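Local atomic coordinates of protein OS-9 homolog (Saccharomyces cerevisiae, PDB entry 2YMA), a protein that acts as a homodimeric lectin in endoplasmic reticulum quality control, targeting misfolded lumenal glycoproteins for degradation together with HRD3. Residues V39-M44 and Q56-N60. Sequence-based numbering, arbitrary orientation.
Sequences VTDNAM and QKFGN
K57 reaches from helix 52-67 to the loop that follows strand 36-39 and forms a salt bridge with D41, NZ of K57 standing 2.8 Å from OD2 of D41. The ammonium group approaches on the syn side of that oxygen, 31° out of the carboxylate plane, and the two side chains meet at about a right angle. With CG anti to the backbone N (chi1 -169°), the carboxylate of D41 lies between K57 and its own loop, and each oxygen has a separate partner. OD1 of D41 accepts the backbone N-H of A43 at 2.9 Å, from above the carboxylate plane and with an angle of 163° at the hydrogen. The two oxygens thus divide their work, one holding the turn and the other the lysine; a backbone bond from M44 N to D41 O closes an overlapping beta turn over D41-M44.

Apolar contacts continue from the bridge. M44, extended beyond CG, runs antiparallel to the K57 side chain, its CE lying against CB and CD of the lysine. SD of M44 lies 3.8 Å from CE1 of F58, in an oblique Met-aromatic contact. V39 comes to the edge of the same ring, near its plane, CG2 of V39 lying 3.6 Å from CZ of F58. Elsewhere F58 packs edge-to-face with F116 and touches I23, so this buried ring of the helix packs on both the sheet, through V39, I23 and F116, and the loop, through M44.

With an Asx turn at D41 bridged to K57 beside Met-aromatic and aliphatic contacts, the contact packs the loop leaving strand 36-39 against helix 52-67 of the Yos9 dimerization domain.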
ATOM      1  N   VAL A  39       5.606 -13.781 -13.284  1.00 46.30           N
ATOM      2  CA  VAL A  39       6.296 -13.417 -14.513  1.00 56.66           C
ATOM      3  C   VAL A  39       6.978 -14.648 -15.081  1.00 69.12           C
ATOM      4  O   VAL A  39       7.699 -15.346 -14.367  1.00 78.59           O
ATOM      5  CB  VAL A  39       7.332 -12.302 -14.267  1.00 53.86           C
ATOM      6  CG1 VAL A  39       8.081 -11.976 -15.547  1.00 63.81           C
ATOM      7  CG2 VAL A  39       6.629 -11.061 -13.740  1.00 63.04           C
ATOM      8  N   THR A  40       6.729 -14.928 -16.356  1.00 73.97           N
ATOM      9  CA  THR A  40       7.330 -16.083 -17.032  1.00 64.98           C
ATOM     10  C   THR A  40       8.256 -15.623 -18.157  1.00 74.94           C
ATOM     11  O   THR A  40       8.984 -16.418 -18.741  1.00 78.46           O
ATOM     12  CB  THR A  40       6.256 -17.034 -17.595  1.00 66.81           C
ATOM     13  OG1 THR A  40       5.478 -16.349 -18.586  1.00 77.52           O
ATOM     14  CG2 THR A  40       5.320 -17.498 -16.478  1.00 68.27           C
ATOM     15  N   ASP A  41       8.241 -14.322 -18.427  1.00 85.86           N
ATOM     16  CA  ASP A  41       9.035 -13.716 -19.495  1.00 76.93           C
ATOM     17  C   ASP A  41      10.519 -13.636 -19.117  1.00 72.67           C
ATOM     18  O   ASP A  41      10.872 -13.054 -18.093  1.00 83.67           O
ATOM     19  CB  ASP A  41       8.485 -12.311 -19.771  1.00 88.95           C
ATOM     20  CG  ASP A  41       9.048 -11.686 -21.034  1.00 97.20           C
ATOM     21  OD1 ASP A  41      10.099 -12.151 -21.537  1.00101.64           O
ATOM     22  OD2 ASP A  41       8.429 -10.708 -21.514  1.00 92.45           O
ATOM     23  N   ASN A  42      11.383 -14.212 -19.948  1.00 84.08           N
ATOM     24  CA  ASN A  42      12.831 -14.172 -19.710  1.00106.44           C
ATOM     25  C   ASN A  42      13.453 -12.784 -19.841  1.00103.63           C
ATOM     26  O   ASN A  42      14.552 -12.536 -19.343  1.00101.15           O
ATOM     27  CB  ASN A  42      13.562 -15.149 -20.631  1.00124.77           C
ATOM     28  CG  ASN A  42      13.804 -16.487 -19.973  1.00138.99           C
ATOM     29  OD1 ASN A  42      13.836 -16.589 -18.744  1.00139.80           O
ATOM     30  ND2 ASN A  42      13.977 -17.524 -20.785  1.00140.46           N
ATOM     31  N   ALA A  43      12.748 -11.884 -20.516  1.00 95.62           N
ATOM     32  CA  ALA A  43      13.208 -10.513 -20.665  1.00 82.08           C
ATOM     33  C   ALA A  43      12.848  -9.672 -19.437  1.00 86.31           C
ATOM     34  O   ALA A  43      13.125  -8.472 -19.395  1.00 91.61           O
ATOM     35  CB  ALA A  43      12.636  -9.898 -21.934  1.00 72.56           C
ATOM     36  N   MET A  44      12.228 -10.311 -18.446  1.00 80.99           N
ATOM     37  CA  MET A  44      11.890  -9.661 -17.176  1.00 79.95           C
ATOM     38  C   MET A  44      12.361 -10.519 -16.008  1.00 76.57           C
ATOM     39  O   MET A  44      11.640 -10.689 -15.019  1.00 74.30           O
ATOM     40  CB  MET A  44      10.377  -9.466 -17.050  1.00 85.75           C
ATOM     41  CG  MET A  44       9.817  -8.229 -17.711  1.00 72.46           C
ATOM     42  SD  MET A  44       8.025  -8.176 -17.503  1.00 83.82           S
ATOM     43  CE  MET A  44       7.675  -6.578 -18.201  1.00 98.07           C
ATOM     44  N   GLN A  56       5.678  -1.126 -19.532  1.00 65.80           N
ATOM     45  CA  GLN A  56       4.793  -1.224 -20.682  1.00 54.65           C
ATOM     46  C   GLN A  56       4.066  -2.581 -20.731  1.00 52.21           C
ATOM     47  O   GLN A  56       2.874  -2.646 -21.043  1.00 63.16           O
ATOM     48  CB  GLN A  56       5.547  -0.929 -21.982  1.00 58.66           C
ATOM     49  CG  GLN A  56       4.725  -0.108 -22.977  1.00 77.87           C
ATOM     50  CD  GLN A  56       4.825   1.379 -22.721  1.00 85.46           C
ATOM     51  OE1 GLN A  56       5.732   1.833 -22.032  1.00 83.83           O
ATOM     52  NE2 GLN A  56       3.891   2.146 -23.274  1.00 97.70           N
ATOM     53  N   LYS A  57       4.773  -3.652 -20.388  1.00 64.70           N
ATOM     54  CA  LYS A  57       4.153  -4.969 -20.331  1.00 64.39           C
ATOM     55  C   LYS A  57       3.170  -5.084 -19.171  1.00 60.03           C
ATOM     56  O   LYS A  57       2.067  -5.593 -19.329  1.00 52.76           O
ATOM     57  CB  LYS A  57       5.220  -6.052 -20.240  1.00 63.18           C
ATOM     58  CG  LYS A  57       6.045  -6.172 -21.499  1.00 72.03           C
ATOM     59  CD  LYS A  57       7.166  -7.188 -21.344  1.00 75.44           C
ATOM     60  CE  LYS A  57       7.886  -7.432 -22.664  1.00 69.81           C
ATOM     61  NZ  LYS A  57       9.153  -8.193 -22.453  1.00 82.01           N
ATOM     62  N   PHE A  58       3.572  -4.603 -18.002  1.00 67.00           N
ATOM     63  CA  PHE A  58       2.704  -4.654 -16.839  1.00 44.85           C
ATOM     64  C   PHE A  58       1.482  -3.769 -17.023  1.00 54.07           C
ATOM     65  O   PHE A  58       0.380  -4.132 -16.614  1.00 43.02           O
ATOM     66  CB  PHE A  58       3.477  -4.304 -15.566  1.00 56.29           C
ATOM     67  CG  PHE A  58       4.059  -5.502 -14.878  1.00 52.49           C
ATOM     68  CD1 PHE A  58       5.280  -6.017 -15.269  1.00 47.89           C
ATOM     69  CD2 PHE A  58       3.366  -6.136 -13.862  1.00 39.94           C
ATOM     70  CE1 PHE A  58       5.814  -7.130 -14.645  1.00 55.43           C
ATOM     71  CE2 PHE A  58       3.885  -7.251 -13.242  1.00 47.91           C
ATOM     72  CZ  PHE A  58       5.119  -7.750 -13.631  1.00 55.22           C
ATOM     73  N   GLY A  59       1.664  -2.621 -17.665  1.00 42.92           N
ATOM     74  CA  GLY A  59       0.523  -1.799 -18.026  1.00 51.38           C
ATOM     75  C   GLY A  59      -0.541  -2.609 -18.759  1.00 67.81           C
ATOM     76  O   GLY A  59      -1.723  -2.539 -18.418  1.00 64.44           O
ATOM     77  N   ASN A  60      -0.123  -3.381 -19.764  1.00 51.33           N
ATOM     78  CA  ASN A  60      -1.051  -4.192 -20.549  1.00 56.68           C
ATOM     79  C   ASN A  60      -1.721  -5.272 -19.713  1.00 55.31           C
ATOM     80  O   ASN A  60      -2.935  -5.499 -19.818  1.00 55.68           O
ATOM     81  CB  ASN A  60      -0.336  -4.866 -21.731  1.00 62.35           C
ATOM     82  CG  ASN A  60       0.240  -3.876 -22.711  1.00 72.81           C
ATOM     83  OD1 ASN A  60      -0.271  -2.766 -22.864  1.00 81.21           O
ATOM     84  ND2 ASN A  60       1.319  -4.269 -23.381  1.00 72.13           N
TER